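Local atomic coordinates of surface protein R28 (PDB entry 6S5Z), a protein that is anchored to the cell wall of Streptococcus pyogenes and carries a Rib domain, the part in this chain, that is implicated in infection. Residues S10-R16 / D28-N32; V18-L24 / K49-S55; D34-S38 / V64-D68; G56-V62 / V74-V80. All coordinates share one frame; numbering follows the deposited sequence.

All four contacts lie within one small Rib domain, an immunoglobulin-like fold of the E-set group. Contact 4 pairs strands 56-65 and 71-81, the central strands of the four-stranded sheet. Contact 1, whose centre is about 11 Å from that of contact 4, joins two loops that pack against this hairpin. Contacts 2 and 3 lie on opposite sides of the chain's centre, their own centres about 26 Å apart. Along the chain, contact 1 closes before contacts 3 and 4 open, whereas contacts 1 and 2 interleave, as do 2 and 3 and also 3 and 4. This interleaving ties stretches distant in sequence into one elongated domain with few regular strands.

Contact 1. Residues S10-R16 / D28-N32; sequences SPEAKHR and DSIAN
Asn32 and the backbone around Pro11 lock together where two loops of this immunoglobulin-like Rib domain meet, a pairing with a single beta bridge, Ala13 to Ile30. With chi1 at 64°, the Asn32 amide spans the proline: ND2 donates to Ser10 O (3.0 Å), while OD1 accepts from Glu12 N (3.0 Å), which arrives from above the carbonyl plane. An amide suits this place because it can give and take at once, and ND2 also binds Glu35. Two backbone bonds continue the pairing, Ala31 N to Glu12 O (2.7 Å) and Lys14 N to Ser29 O (2.8 Å). Small Ala31 lets its CB fit beside Ala13 O, while Ile30 turns inward to pack on Leu36 and Val62.

Arg16 closes the other end. From CB its chain sets out beside the backbone N; CG passes Asp28 O and CD rests closer on that oxygen, at 3.3 Å. A bend at chi3 (63°) then swings the guanidinium so that one face lies over Asp28 CB, 3.6 Å from NH1. The opposite charges probably attract, but NH1 and Asp28 OD2 are 4.2 Å apart, with the oxygen well out of the guanidinium plane, so no salt bridge forms. Two waters finish the tip: NH1 donates to one that donates in turn to Ser29 OG, and to another that donates to Asp28 OD2, its oxygen 2.6 Å away.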
loop_
_atom_site.group_PDB
_atom_site.type_symbol
_atom_site.label_atom_id
_atom_site.label_comp_id
_atom_site.label_asym_id
_atom_site.label_seq_id
_atom_site.Cartn_x
_atom_site.Cartn_y
_atom_site.Cartn_z
ATOM N N SER A 10 5.630 3.240 -10.944
ATOM C CA SER A 10 6.512 3.319 -9.781
ATOM C C SER A 10 5.748 3.779 -8.545
ATOM O O SER A 10 5.862 4.939 -8.118
ATOM C CB SER A 10 7.691 4.250 -10.077
ATOM O OG SER A 10 8.459 3.750 -11.164
ATOM N N PRO A 11 4.960 2.896 -7.935
ATOM C CA PRO A 11 4.272 3.266 -6.695
ATOM C C PRO A 11 5.265 3.522 -5.571
ATOM O O PRO A 11 6.307 2.867 -5.466
ATOM C CB PRO A 11 3.382 2.051 -6.401
ATOM C CG PRO A 11 4.052 0.921 -7.102
ATOM C CD PRO A 11 4.727 1.491 -8.306
ATOM N N GLU A 12 4.943 4.512 -4.746
ATOM C CA GLU A 12 5.782 4.896 -3.624
ATOM C C GLU A 12 4.924 4.956 -2.381
ATOM O O GLU A 12 3.773 5.399 -2.435
ATOM C CB GLU A 12 6.445 6.256 -3.855
ATOM C CG GLU A 12 7.419 6.255 -5.007
ATOM C CD GLU A 12 8.011 7.626 -5.269
ATOM O OE1 GLU A 12 7.527 8.294 -6.208
ATOM O OE2 GLU A 12 8.918 8.050 -4.519
ATOM N N ALA A 13 5.511 4.538 -1.264
ATOM C CA ALA A 13 4.809 4.460 0.004
ATOM C C ALA A 13 4.513 5.838 0.572
ATOM O O ALA A 13 5.286 6.791 0.406
ATOM C CB ALA A 13 5.641 3.675 1.014
ATOM N N LYS A 14 3.387 5.923 1.267
ATOM C CA LYS A 14 3.035 7.056 2.103
ATOM C C LYS A 14 3.063 6.605 3.556
ATOM O O LYS A 14 2.431 5.598 3.908
ATOM C CB LYS A 14 1.651 7.597 1.740
ATOM C CG LYS A 14 1.126 8.635 2.736
ATOM C CD LYS A 14 -0.237 9.189 2.322
ATOM C CE LYS A 14 -0.862 10.003 3.458
ATOM N NZ LYS A 14 -2.139 10.645 3.033
ATOM N N HIS A 15 3.807 7.332 4.391
ATOM C CA HIS A 15 3.813 7.060 5.824
ATOM C C HIS A 15 2.574 7.684 6.459
ATOM O O HIS A 15 2.410 8.909 6.428
ATOM C CB HIS A 15 5.084 7.616 6.472
ATOM C CG HIS A 15 5.039 7.589 7.967
ATOM N ND1 HIS A 15 5.086 8.733 8.734
ATOM C CD2 HIS A 15 4.902 6.557 8.836
ATOM C CE1 HIS A 15 4.990 8.407 10.011
ATOM N NE2 HIS A 15 4.875 7.093 10.101
ATOM N N ARG A 16 1.714 6.857 7.049
ATOM C CA ARG A 16 0.519 7.338 7.728
ATOM C C ARG A 16 0.676 7.273 9.245
ATOM O O ARG A 16 1.388 6.412 9.786
ATOM C CB ARG A 16 -0.716 6.527 7.318
ATOM C CG ARG A 16 -1.017 6.474 5.840
ATOM C CD ARG A 16 -2.333 5.739 5.664
ATOM N NE ARG A 16 -3.434 6.472 6.290
ATOM C CZ ARG A 16 -4.624 5.942 6.559
ATOM N NH1 ARG A 16 -4.873 4.675 6.281
ATOM N NH2 ARG A 16 -5.566 6.677 7.120
ATOM N N ASP A 28 -4.652 3.855 0.796
ATOM C CA ASP A 28 -4.330 5.085 1.501
ATOM C C ASP A 28 -2.875 5.141 1.931
ATOM O O ASP A 28 -2.417 6.208 2.367
ATOM C CB ASP A 28 -5.232 5.260 2.718
ATOM C CG ASP A 28 -6.642 5.661 2.347
ATOM O OD1 ASP A 28 -6.840 6.272 1.272
ATOM O OD2 ASP A 28 -7.555 5.393 3.145
ATOM N N SER A 29 -2.155 4.026 1.835
ATOM C CA SER A 29 -0.737 3.964 2.153
ATOM C C SER A 29 0.149 4.117 0.925
ATOM O O SER A 29 1.369 3.929 1.024
ATOM C CB SER A 29 -0.413 2.649 2.879
ATOM O OG SER A 29 -0.838 2.719 4.230
ATOM N N ILE A 30 -0.420 4.461 -0.224
ATOM C CA ILE A 30 0.356 4.700 -1.435
ATOM C C ILE A 30 0.307 6.193 -1.738
ATOM O O ILE A 30 -0.779 6.771 -1.846
ATOM C CB ILE A 30 -0.164 3.882 -2.629
ATOM C CG1 ILE A 30 -0.072 2.382 -2.346
ATOM C CG2 ILE A 30 0.576 4.269 -3.906
ATOM C CD1 ILE A 30 1.322 1.890 -2.083
ATOM N N ALA A 31 1.480 6.797 -1.910
ATOM C CA ALA A 31 1.572 8.253 -1.976
ATOM C C ALA A 31 1.129 8.796 -3.327
ATOM O O ALA A 31 0.650 9.933 -3.404
ATOM C CB ALA A 31 3.010 8.723 -1.683
ATOM N N ASN A 32 1.271 8.019 -4.395
ATOM C CA ASN A 32 1.150 8.585 -5.729
ATOM C C ASN A 32 0.201 7.765 -6.593
ATOM O O ASN A 32 0.518 7.428 -7.738
ATOM C CB ASN A 32 2.540 8.695 -6.351
ATOM C CG ASN A 32 3.180 7.339 -6.564
ATOM O OD1 ASN A 32 2.852 6.379 -5.860
ATOM N ND2 ASN A 32 4.082 7.244 -7.547
HETATM O O HOH W 1 1.300 3.823 5.421
HETATM O O HOH W 2 -3.615 8.559 2.406
HETATM O O HOH W 3 -3.584 2.564 4.752
HETATM O O HOH W 4 -7.667 4.121 5.373
#

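Contact 2. Residues V18-L24 / K49-S55; sequences VEQHAEL and KPDTSTS
Gln20 reaches across to the 49-55 loop with its side chain fully stretched. Its CG stands opposite the backbone N (chi1 -164°), and the extended chain passes over Thr52 O before NE2 donates to Ser53 O (2.7 Å). The acceptor lies in the Gln20 amide plane, although the donor stands above the Ser53 carbonyl plane. Gln20 CG also lies over one face of the neighbouring His21 ring. The backbone of His21 adds a second link, N to Thr52 O (2.8 Å).

Thr52 has both branches at work. Its chi1 of 63° puts OG1 between the backbone N and carbonyl carbon, from where it donates to a lone pair of Ala22 O (2.8 Å), in the carbonyl plane. CG2 is thereby turned to meet Leu24 CD1 tip to tip at 3.6 Å. The same leucine methyl touches Pro50 CB (3.7 Å), and Pro50 in turn packs on Trp44, so a branched apolar residue suits this buried corner. Lys49, extended along its whole length, shares a water with Glu23 OE1 and Leu24 N.

Asp51 OD1 braces its own loop, accepting Ser53 N (2.9 Å) and Ser53 OG (2.7 Å) from the same face of its carboxylate. The contact thus docks two classic turns at the end of the sheet: an Asx turn begun by Asp51, and a type II beta turn, Glu19 to Ala22, with His21 at the positive phi (78°) expected of its third residue.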
loop_
_atom_site.group_PDB
_atom_site.type_symbol
_atom_site.label_atom_id
_atom_site.label_comp_id
_atom_site.label_asym_id
_atom_site.label_seq_id
_atom_site.Cartn_x
_atom_site.Cartn_y
_atom_site.Cartn_z
ATOM N N VAL A 18 -2.009 7.105 12.492
ATOM C CA VAL A 18 -3.407 6.848 12.806
ATOM C C VAL A 18 -3.542 6.511 14.285
ATOM O O VAL A 18 -2.573 6.154 14.961
ATOM C CB VAL A 18 -4.004 5.697 11.958
ATOM C CG1 VAL A 18 -3.790 5.939 10.469
ATOM C CG2 VAL A 18 -3.425 4.336 12.402
ATOM N N GLU A 19 -4.774 6.589 14.777
ATOM C CA GLU A 19 -5.045 6.252 16.167
ATOM C C GLU A 19 -5.226 4.747 16.341
ATOM O O GLU A 19 -5.541 4.022 15.393
ATOM C CB GLU A 19 -6.290 6.983 16.651
ATOM C CG GLU A 19 -6.080 8.476 16.882
ATOM C CD GLU A 19 -7.296 9.130 17.506
ATOM O OE1 GLU A 19 -8.389 9.040 16.905
ATOM O OE2 GLU A 19 -7.164 9.712 18.606
ATOM N N GLN A 20 -5.025 4.283 17.577
ATOM C CA GLN A 20 -5.271 2.884 17.901
ATOM C C GLN A 20 -6.676 2.497 17.463
ATOM O O GLN A 20 -7.628 3.260 17.661
ATOM C CB GLN A 20 -5.118 2.656 19.403
ATOM C CG GLN A 20 -4.965 1.191 19.820
ATOM C CD GLN A 20 -4.660 1.090 21.301
ATOM O OE1 GLN A 20 -4.597 2.108 21.985
ATOM N NE2 GLN A 20 -4.445 -0.131 21.801
ATOM N N HIS A 21 -6.788 1.318 16.852
ATOM C CA HIS A 21 -8.018 0.667 16.362
ATOM C C HIS A 21 -8.513 1.255 15.043
ATOM O O HIS A 21 -9.558 0.845 14.547
ATOM C CB HIS A 21 -9.141 0.695 17.405
ATOM C CG HIS A 21 -8.745 0.092 18.715
ATOM N ND1 HIS A 21 -8.332 -1.216 18.824
ATOM C CD2 HIS A 21 -8.710 0.604 19.968
ATOM C CE1 HIS A 21 -8.054 -1.484 20.088
ATOM N NE2 HIS A 21 -8.269 -0.396 20.801
ATOM N N ALA A 22 -7.753 2.150 14.422
ATOM C CA ALA A 22 -8.156 2.713 13.142
ATOM C C ALA A 22 -8.246 1.635 12.064
ATOM O O ALA A 22 -7.574 0.607 12.116
ATOM C CB ALA A 22 -7.160 3.798 12.706
ATOM N N GLU A 23 -9.122 1.862 11.096
ATOM C CA GLU A 23 -9.134 1.061 9.883
ATOM C C GLU A 23 -8.012 1.521 8.948
ATOM O O GLU A 23 -7.551 2.663 9.012
ATOM C CB GLU A 23 -10.487 1.177 9.179
ATOM C CG GLU A 23 -11.685 0.729 10.021
ATOM C CD GLU A 23 -11.642 -0.744 10.371
ATOM O OE1 GLU A 23 -11.176 -1.547 9.526
ATOM O OE2 GLU A 23 -12.079 -1.099 11.492
ATOM N N LEU A 24 -7.571 0.616 8.082
ATOM C CA LEU A 24 -6.509 0.896 7.122
ATOM C C LEU A 24 -6.923 0.350 5.769
ATOM O O LEU A 24 -6.952 -0.869 5.569
ATOM C CB LEU A 24 -5.187 0.261 7.559
ATOM C CG LEU A 24 -4.555 0.705 8.870
ATOM C CD1 LEU A 24 -3.354 -0.193 9.120
ATOM C CD2 LEU A 24 -4.136 2.182 8.791
ATOM N N LYS A 49 -0.776 -6.829 6.804
ATOM C CA LYS A 49 -1.570 -5.656 7.168
ATOM C C LYS A 49 -1.126 -5.131 8.528
ATOM O O LYS A 49 -1.025 -5.911 9.488
ATOM C CB LYS A 49 -3.056 -5.976 7.212
ATOM C CG LYS A 49 -3.899 -4.789 7.662
ATOM C CD LYS A 49 -5.374 -5.112 7.669
ATOM C CE LYS A 49 -6.228 -3.889 7.959
ATOM N NZ LYS A 49 -7.666 -4.248 8.160
ATOM N N PRO A 50 -0.813 -3.844 8.640
ATOM C CA PRO A 50 -0.384 -3.305 9.936
ATOM C C PRO A 50 -1.496 -3.459 10.969
ATOM O O PRO A 50 -2.663 -3.170 10.699
ATOM C CB PRO A 50 -0.081 -1.836 9.626
ATOM C CG PRO A 50 0.260 -1.825 8.129
ATOM C CD PRO A 50 -0.681 -2.868 7.539
ATOM N N ASP A 51 -1.126 -3.923 12.159
ATOM C CA ASP A 51 -2.081 -4.183 13.235
ATOM C C ASP A 51 -2.234 -2.915 14.073
ATOM O O ASP A 51 -1.334 -2.551 14.828
ATOM C CB ASP A 51 -1.601 -5.374 14.069
ATOM C CG ASP A 51 -2.558 -5.758 15.184
ATOM O OD1 ASP A 51 -3.628 -5.133 15.337
ATOM O OD2 ASP A 51 -2.235 -6.725 15.904
ATOM N N THR A 52 -3.375 -2.243 13.951
ATOM C CA THR A 52 -3.586 -1.016 14.703
ATOM C C THR A 52 -4.145 -1.260 16.095
ATOM O O THR A 52 -4.473 -0.286 16.779
ATOM C CB THR A 52 -4.537 -0.077 13.958
ATOM O OG1 THR A 52 -5.819 -0.716 13.843
ATOM C CG2 THR A 52 -4.012 0.287 12.584
ATOM N N SER A 53 -4.265 -2.524 16.535
ATOM C CA SER A 53 -4.829 -2.801 17.858
ATOM C C SER A 53 -3.884 -2.416 18.990
ATOM O O SER A 53 -4.333 -2.217 20.123
ATOM C CB SER A 53 -5.191 -4.282 17.992
ATOM O OG SER A 53 -4.033 -5.105 18.028
ATOM N N THR A 54 -2.594 -2.296 18.707
ATOM C CA THR A 54 -1.621 -1.749 19.631
ATOM C C THR A 54 -0.933 -0.563 18.979
ATOM O O THR A 54 -0.731 -0.543 17.762
ATOM C CB THR A 54 -0.575 -2.770 19.984
ATOM O OG1 THR A 54 0.023 -3.221 18.765
ATOM C CG2 THR A 54 -1.217 -3.932 20.696
ATOM N N SER A 55 -0.551 0.409 19.799
ATOM C CA SER A 55 0.182 1.557 19.294
ATOM C C SER A 55 1.633 1.170 19.046
ATOM O O SER A 55 2.122 0.154 19.545
ATOM C CB SER A 55 0.094 2.726 20.274
ATOM O OG SER A 55 0.610 2.364 21.538
HETATM O O HOH W 5 -9.144 -1.732 8.005
#

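Contact 3. Residues D34-S38 / V64-D68; sequences DELPS and VHYPD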
loop_
_atom_site.group_PDB
_atom_site.type_symbol
_atom_site.label_atom_id
_atom_site.label_comp_id
_atom_site.label_asym_id
_atom_site.label_seq_id
_atom_site.Cartn_x
_atom_site.Cartn_y
_atom_site.Cartn_z
ATOM N N ASP A 34 -2.169 8.807 -8.106
ATOM C CA ASP A 34 -2.417 9.605 -9.308
ATOM C C ASP A 34 -1.401 9.330 -10.411
ATOM O O ASP A 34 -1.632 9.721 -11.560
ATOM C CB ASP A 34 -2.404 11.095 -8.977
ATOM C CG ASP A 34 -1.086 11.546 -8.363
ATOM O OD1 ASP A 34 -0.530 10.802 -7.531
ATOM O OD2 ASP A 34 -0.593 12.634 -8.736
ATOM N N GLU A 35 -0.282 8.687 -10.089
ATOM C CA GLU A 35 0.734 8.331 -11.068
ATOM C C GLU A 35 0.663 6.869 -11.496
ATOM O O GLU A 35 1.575 6.381 -12.177
ATOM C CB GLU A 35 2.112 8.662 -10.504
ATOM C CG GLU A 35 2.241 10.130 -10.192
ATOM C CD GLU A 35 3.549 10.476 -9.543
ATOM O OE1 GLU A 35 4.347 9.543 -9.292
ATOM O OE2 GLU A 35 3.766 11.677 -9.267
ATOM N N LEU A 36 -0.398 6.159 -11.104
ATOM C CA LEU A 36 -0.666 4.780 -11.420
ATOM C C LEU A 36 -2.011 4.722 -12.117
ATOM O O LEU A 36 -2.862 5.568 -11.847
ATOM C CB LEU A 36 -0.725 3.931 -10.140
ATOM C CG LEU A 36 0.443 4.193 -9.178
ATOM C CD1 LEU A 36 0.271 3.392 -7.897
ATOM C CD2 LEU A 36 1.801 3.910 -9.821
ATOM N N PRO A 37 -2.252 3.742 -12.990
ATOM C CA PRO A 37 -3.568 3.656 -13.635
ATOM C C PRO A 37 -4.663 3.687 -12.582
ATOM O O PRO A 37 -4.522 3.110 -11.507
ATOM C CB PRO A 37 -3.520 2.308 -14.362
ATOM C CG PRO A 37 -2.043 2.057 -14.574
ATOM C CD PRO A 37 -1.390 2.602 -13.342
ATOM N N SER A 38 -5.723 4.442 -12.860
ATOM C CA SER A 38 -6.769 4.598 -11.855
ATOM C C SER A 38 -7.617 3.342 -11.699
ATOM O O SER A 38 -8.368 3.254 -10.726
ATOM C CB SER A 38 -7.635 5.821 -12.169
ATOM O OG SER A 38 -8.269 5.716 -13.425
ATOM N N VAL A 64 -0.074 -3.636 -5.265
ATOM C CA VAL A 64 -0.698 -2.805 -6.292
ATOM C C VAL A 64 -0.964 -3.696 -7.501
ATOM O O VAL A 64 -0.025 -4.197 -8.127
ATOM C CB VAL A 64 0.182 -1.600 -6.662
ATOM C CG1 VAL A 64 -0.526 -0.704 -7.669
ATOM C CG2 VAL A 64 0.466 -0.809 -5.439
ATOM N N HIS A 65 -2.238 -3.926 -7.819
ATOM C CA HIS A 65 -2.631 -4.836 -8.897
ATOM C C HIS A 65 -2.945 -4.006 -10.135
ATOM O O HIS A 65 -3.935 -3.277 -10.158
ATOM C CB HIS A 65 -3.848 -5.671 -8.494
ATOM C CG HIS A 65 -3.555 -6.721 -7.466
ATOM N ND1 HIS A 65 -3.440 -8.058 -7.780
ATOM C CD2 HIS A 65 -3.326 -6.626 -6.136
ATOM C CE1 HIS A 65 -3.161 -8.743 -6.684
ATOM N NE2 HIS A 65 -3.093 -7.898 -5.671
ATOM N N TYR A 66 -2.155 -4.171 -11.172
ATOM C CA TYR A 66 -2.291 -3.355 -12.364
ATOM C C TYR A 66 -3.252 -4.005 -13.343
ATOM O O TYR A 66 -3.545 -5.202 -13.239
ATOM C CB TYR A 66 -0.934 -3.168 -13.023
ATOM C CG TYR A 66 0.045 -2.423 -12.179
ATOM C CD1 TYR A 66 -0.124 -1.076 -11.932
ATOM C CD2 TYR A 66 1.159 -3.061 -11.640
ATOM C CE1 TYR A 66 0.775 -0.382 -11.171
ATOM C CE2 TYR A 66 2.069 -2.366 -10.880
ATOM C CZ TYR A 66 1.866 -1.031 -10.645
ATOM O OH TYR A 66 2.764 -0.332 -9.886
ATOM N N PRO A 67 -3.771 -3.239 -14.305
ATOM C CA PRO A 67 -4.734 -3.818 -15.257
ATOM C C PRO A 67 -4.195 -4.957 -16.098
ATOM O O PRO A 67 -4.993 -5.785 -16.545
ATOM C CB PRO A 67 -5.117 -2.621 -16.145
ATOM C CG PRO A 67 -4.855 -1.427 -15.286
ATOM C CD PRO A 67 -3.620 -1.784 -14.494
ATOM N N ASP A 68 -2.888 -5.066 -16.310
ATOM C CA ASP A 68 -2.390 -6.155 -17.139
ATOM C C ASP A 68 -2.112 -7.398 -16.323
ATOM O O ASP A 68 -1.578 -8.375 -16.858
ATOM C CB ASP A 68 -1.132 -5.736 -17.918
ATOM C CG ASP A 68 0.096 -5.588 -17.039
ATOM O OD1 ASP A 68 -0.022 -5.642 -15.802
ATOM O OD2 ASP A 68 1.199 -5.399 -17.595
#
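Leu36 and Val64 meet through torsions that bring one methyl of each into contact. In Leu36, chi1 of -47° and chi2 of 176° carry CD1 to Val64; in Val64, chi1 of -176° turns CG1 away from the backbone N. Leu36 CD1 and Val64 CG1 thus come to 4.2 Å, the two side chains crossing at about a right angle.

Next along, Pro37 leans on Tyr66. Its CD approaches the edge of the ring near the ring plane, 4.1 Å from CD1, rather than lying over a face. Another corner of the same proline, CB, rests on Pro67 CG, also at 4.1 Å. Two rigid rings suit a junction of irregular loops, since each offers a fixed apolar surface and carries no backbone N-H to satisfy. Tyr66 combines two roles: its ring edge meets Pro37, while its hydroxyl, beside Pro11, hydrogen-bonds to Asp72, which belongs to the sodium site with Lys6 and Tyr9.

No hydrogen bond crosses between 34-38 and 64-68. The loop is therefore held here against the end of strand 56-65 by dispersion and the burial of apolar surface, forces that depend on fit of shape more than on exact direction.

Contact 4. Residues G56-V62 / V74-V80; sequences GEKDGIV and VNVKVTV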
loop_
_atom_site.group_PDB
_atom_site.type_symbol
_atom_site.label_atom_id
_atom_site.label_comp_id
_atom_site.label_asym_id
_atom_site.label_seq_id
_atom_site.Cartn_x
_atom_site.Cartn_y
_atom_site.Cartn_z
ATOM N N GLY A 56 2.315 1.979 18.245
ATOM C CA GLY A 56 3.707 1.755 17.940
ATOM C C GLY A 56 3.966 2.013 16.473
ATOM O O GLY A 56 3.147 2.601 15.766
ATOM N N GLU A 57 5.151 1.610 16.031
ATOM C CA GLU A 57 5.568 1.767 14.647
ATOM C C GLU A 57 5.348 0.445 13.937
ATOM O O GLU A 57 5.978 -0.555 14.294
ATOM C CB GLU A 57 7.037 2.181 14.574
ATOM C CG GLU A 57 7.321 3.490 15.257
ATOM C CD GLU A 57 6.714 4.677 14.539
ATOM O OE1 GLU A 57 6.221 4.509 13.402
ATOM O OE2 GLU A 57 6.750 5.786 15.107
ATOM N N LYS A 58 4.495 0.439 12.920
ATOM C CA LYS A 58 4.157 -0.829 12.302
ATOM C C LYS A 58 4.589 -0.799 10.846
ATOM O O LYS A 58 4.666 0.259 10.216
ATOM C CB LYS A 58 2.656 -1.129 12.422
ATOM C CG LYS A 58 2.110 -0.934 13.851
ATOM C CD LYS A 58 2.847 -1.778 14.865
ATOM C CE LYS A 58 2.220 -1.656 16.253
ATOM N NZ LYS A 58 0.905 -2.338 16.347
ATOM N N ASP A 59 4.811 -1.984 10.301
ATOM C CA ASP A 59 5.160 -2.112 8.906
ATOM C C ASP A 59 4.061 -2.913 8.235
ATOM O O ASP A 59 3.335 -3.678 8.881
ATOM C CB ASP A 59 6.505 -2.829 8.710
ATOM C CG ASP A 59 7.701 -1.997 9.155
ATOM O OD1 ASP A 59 7.820 -0.831 8.736
ATOM O OD2 ASP A 59 8.537 -2.524 9.920
ATOM N N GLY A 60 3.965 -2.741 6.922
ATOM C CA GLY A 60 2.996 -3.484 6.143
ATOM C C GLY A 60 3.463 -3.514 4.706
ATOM O O GLY A 60 4.444 -2.864 4.337
ATOM N N ILE A 61 2.756 -4.296 3.896
ATOM C CA ILE A 61 3.046 -4.406 2.471
ATOM C C ILE A 61 1.753 -4.229 1.692
ATOM O O ILE A 61 0.759 -4.919 1.954
ATOM C CB ILE A 61 3.722 -5.741 2.131
ATOM C CG1 ILE A 61 5.018 -5.876 2.947
ATOM C CG2 ILE A 61 4.014 -5.820 0.641
ATOM C CD1 ILE A 61 5.625 -7.248 2.900
ATOM N N VAL A 62 1.759 -3.281 0.762
ATOM C CA VAL A 62 0.646 -3.054 -0.142
ATOM C C VAL A 62 0.944 -3.772 -1.447
ATOM O O VAL A 62 2.056 -3.661 -1.986
ATOM C CB VAL A 62 0.429 -1.553 -0.379
ATOM C CG1 VAL A 62 -0.681 -1.315 -1.429
ATOM C CG2 VAL A 62 0.104 -0.857 0.927
ATOM N N VAL A 74 4.717 -3.021 -2.214
ATOM C CA VAL A 74 5.206 -1.752 -1.690
ATOM C C VAL A 74 5.264 -1.830 -0.172
ATOM O O VAL A 74 4.228 -1.981 0.482
ATOM C CB VAL A 74 4.324 -0.573 -2.139
ATOM C CG1 VAL A 74 4.874 0.707 -1.559
ATOM C CG2 VAL A 74 4.264 -0.504 -3.666
ATOM N N ASN A 75 6.473 -1.731 0.385
ATOM C CA ASN A 75 6.647 -1.686 1.830
ATOM C C ASN A 75 6.232 -0.326 2.372
ATOM O O ASN A 75 6.661 0.714 1.860
ATOM C CB ASN A 75 8.106 -1.966 2.199
ATOM C CG ASN A 75 8.542 -3.357 1.802
ATOM O OD1 ASN A 75 7.738 -4.292 1.796
ATOM N ND2 ASN A 75 9.807 -3.497 1.439
ATOM N N VAL A 76 5.417 -0.333 3.422
ATOM C CA VAL A 76 4.876 0.890 4.010
ATOM C C VAL A 76 5.030 0.846 5.520
ATOM O O VAL A 76 5.283 -0.197 6.121
ATOM C CB VAL A 76 3.397 1.131 3.646
ATOM C CG1 VAL A 76 3.170 1.101 2.141
ATOM C CG2 VAL A 76 2.512 0.078 4.347
ATOM N N LYS A 77 4.859 2.008 6.126
ATOM C CA LYS A 77 4.996 2.170 7.559
ATOM C C LYS A 77 3.777 2.909 8.075
ATOM O O LYS A 77 3.281 3.838 7.427
ATOM C CB LYS A 77 6.298 2.907 7.901
ATOM C CG LYS A 77 7.512 2.099 7.456
ATOM C CD LYS A 77 8.846 2.622 7.975
ATOM C CE LYS A 77 9.925 1.546 7.791
ATOM N NZ LYS A 77 11.155 1.779 8.599
ATOM N N VAL A 78 3.281 2.472 9.226
ATOM C CA VAL A 78 2.142 3.104 9.867
ATOM C C VAL A 78 2.519 3.340 11.318
ATOM O O VAL A 78 2.916 2.406 12.027
ATOM C CB VAL A 78 0.859 2.254 9.770
ATOM C CG1 VAL A 78 -0.290 2.959 10.476
ATOM C CG2 VAL A 78 0.471 1.978 8.317
ATOM N N THR A 79 2.417 4.584 11.751
ATOM C CA THR A 79 2.601 4.934 13.144
ATOM C C THR A 79 1.235 4.875 13.801
ATOM O O THR A 79 0.277 5.459 13.289
ATOM C CB THR A 79 3.205 6.339 13.266
ATOM O OG1 THR A 79 4.407 6.398 12.496
ATOM C CG2 THR A 79 3.513 6.675 14.719
ATOM N N VAL A 80 1.119 4.119 14.885
ATOM C CA VAL A 80 -0.136 4.043 15.618
ATOM C C VAL A 80 0.075 4.726 16.962
ATOM O O VAL A 80 0.974 4.344 17.719
ATOM C CB VAL A 80 -0.611 2.593 15.782
ATOM C CG1 VAL A 80 -1.990 2.560 16.420
ATOM C CG2 VAL A 80 -0.619 1.889 14.428
HETATM O O HOH W 6 7.931 -1.432 5.937
#
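Thr79 OG1 is gripped from two sides: it donates to Glu57 OE1 (2.8 Å), meeting the syn side of the carboxylate, and is also hydrogen-bonded to His15 NE2. Glu57 gets there by bending at chi2 (-69°), which lays it alongside Thr79. Threonine suits the spot, its hydroxyl serving two partners.

On the same face Asp59 and Lys77 lie side by side. Their charged ends, Asp59 OD1 and Lys77 NZ, 4.2 Å apart, probably attract but form no salt bridge; OD1 also lies 3.2 Å from Lys77 CG and shares a water with Val76 O. That carbonyl also accepts from Gly60 N (3.0 Å). The hairpin's antiparallel pairing runs from Gly56-Val80 to Val62-Val74, each hydrogen-bonded pair alternating with a non-hydrogen-bonded one.

The other face is apolar: Val62 CG2 meets Val76 CG1 at 3.8 Å, and Gly60, having no side chain, leaves place for Val76 CG2. Lys58 is the polar exception; its CG touches Val80 CG2 (4.0 Å) before the chain curls to bring NZ to Asp51 O and Thr54 OG1.

These two strands form the centre of the sheet, flanked by 16-19 beside 71-81 and by 41-44 beside 56-65, with Trp44 packed on Val62 and Val76.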